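Local coordinates for class I phosphodiesterase PDEB1 (Leishmania major, PDB 2R8Q), which belongs to the class I phosphodiesterases, with an all-helical catalytic domain that holds a zinc site and a pocket occupied by 3-isobutyl-1-methylxanthine, at residues F76-R79 with E80-L84. Numbering follows the deposited sequence.
Sequences FGCR and EQTLL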
loop_
_atom_site.group_PDB
_atom_site.type_symbol
_atom_site.label_atom_id
_atom_site.label_comp_id
_atom_site.label_asym_id
_atom_site.label_seq_id
_atom_site.Cartn_x
_atom_site.Cartn_y
_atom_site.Cartn_z
ATOM N N PHE A 76 25.252 11.706 8.585
ATOM C CA PHE A 76 24.105 11.138 9.268
ATOM C C PHE A 76 24.210 9.650 9.588
ATOM O O PHE A 76 23.209 8.965 9.792
ATOM C CB PHE A 76 22.843 11.474 8.473
ATOM C CG PHE A 76 22.549 12.949 8.447
ATOM C CD1 PHE A 76 22.186 13.610 9.618
ATOM C CD2 PHE A 76 22.716 13.695 7.285
ATOM C CE1 PHE A 76 22.002 14.988 9.637
ATOM C CE2 PHE A 76 22.533 15.081 7.292
ATOM C CZ PHE A 76 22.177 15.727 8.473
ATOM N N GLY A 77 25.447 9.163 9.649
ATOM C CA GLY A 77 25.687 7.777 10.006
ATOM C C GLY A 77 25.287 6.689 9.033
ATOM O O GLY A 77 25.088 5.544 9.438
ATOM N N CYS A 78 25.161 7.031 7.756
ATOM C CA CYS A 78 24.814 6.031 6.757
ATOM C C CYS A 78 26.124 5.456 6.243
ATOM O O CYS A 78 26.997 6.194 5.795
ATOM C CB CYS A 78 24.034 6.661 5.600
ATOM S SG CYS A 78 23.605 5.498 4.271
ATOM N N ARG A 79 26.261 4.138 6.327
ATOM C CA ARG A 79 27.471 3.475 5.869
ATOM C C ARG A 79 27.494 3.352 4.352
ATOM O O ARG A 79 26.448 3.319 3.709
ATOM C CB ARG A 79 27.573 2.097 6.516
ATOM C CG ARG A 79 27.705 2.169 8.027
ATOM C CD ARG A 79 27.545 0.807 8.650
ATOM N NE ARG A 79 26.206 0.270 8.432
ATOM C CZ ARG A 79 25.802 -0.912 8.878
ATOM N NH1 ARG A 79 26.641 -1.673 9.565
ATOM N NH2 ARG A 79 24.566 -1.332 8.648
ATOM N N GLU A 80 28.700 3.293 3.793
ATOM C CA GLU A 80 28.899 3.183 2.351
ATOM C C GLU A 80 28.100 2.063 1.698
ATOM O O GLU A 80 27.387 2.291 0.719
ATOM C CB GLU A 80 30.385 2.978 2.043
ATOM C CG GLU A 80 31.249 4.191 2.335
ATOM C CD GLU A 80 32.730 3.902 2.193
ATOM O OE1 GLU A 80 33.260 3.103 2.994
ATOM O OE2 GLU A 80 33.364 4.473 1.280
ATOM N N GLN A 81 28.223 0.852 2.231
ATOM C CA GLN A 81 27.514 -0.287 1.669
ATOM C C GLN A 81 26.003 -0.152 1.829
ATOM O O GLN A 81 25.243 -0.647 1.001
ATOM C CB GLN A 81 27.998 -1.591 2.311
ATOM C CG GLN A 81 27.379 -2.843 1.700
ATOM C CD GLN A 81 28.059 -4.115 2.164
ATOM O OE1 GLN A 81 29.255 -4.297 1.957
ATOM N NE2 GLN A 81 27.299 -5.000 2.798
ATOM N N THR A 82 25.564 0.519 2.889
ATOM C CA THR A 82 24.133 0.702 3.095
ATOM C C THR A 82 23.586 1.578 1.974
ATOM O O THR A 82 22.539 1.277 1.401
ATOM C CB THR A 82 23.839 1.376 4.442
ATOM O OG1 THR A 82 24.443 0.616 5.498
ATOM C CG2 THR A 82 22.339 1.450 4.678
ATOM N N LEU A 83 24.296 2.661 1.671
ATOM C CA LEU A 83 23.879 3.569 0.603
ATOM C C LEU A 83 23.817 2.844 -0.741
ATOM O O LEU A 83 22.845 2.987 -1.484
ATOM C CB LEU A 83 24.844 4.752 0.496
ATOM C CG LEU A 83 24.592 5.730 -0.657
ATOM C CD1 LEU A 83 23.208 6.355 -0.507
ATOM C CD2 LEU A 83 25.659 6.804 -0.665
ATOM N N LEU A 84 24.852 2.071 -1.061
ATOM C CA LEU A 84 24.871 1.356 -2.333
ATOM C C LEU A 84 23.741 0.326 -2.397
ATOM O O LEU A 84 23.068 0.200 -3.425
ATOM C CB LEU A 84 26.236 0.684 -2.555
ATOM C CG LEU A 84 26.450 0.012 -3.918
ATOM C CD1 LEU A 84 26.132 0.990 -5.056
ATOM C CD2 LEU A 84 27.895 -0.473 -4.024
#
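At the N-terminus of helix 80-92, R79 occupies the N-cap position and meets T82 and L83 in the first turn. The first i to i+4 bond starts here: L83 N donates to R79 O at 3.0 Å, with an N-H...O angle of 163°, so the helical ladder already includes the cap residue's carbonyl. The R79 side chain leaves with CG anti to its carbonyl carbon (chi1 -63°) and bends at chi3, which brings the guanidinium obliquely past the threonine hydroxyl, NE lying 3.4 Å from T82 OG1. Both polar ends converge on E193: R79 NH2 forms a salt bridge with OE1, and T82 OG1 is hydrogen-bonded to OE2, so one carboxylate ties the loop to the helix start. On the buried side, C78 SG reaches over the first turn, 4.0 Å from L83 CB, because chi1 of 178° sets the sulfur beside the carbonyl carbon; Y131 of helix 127-139 and V191 also touch this cysteine. Upstream, G77, at positive phi, is the C-prime residue of the Schellman motif that closes helix 72-75. The whole is a short helix-loop-helix junction, from Schellman motif to N-cap position, within the all-helical phosphodiesterase fold.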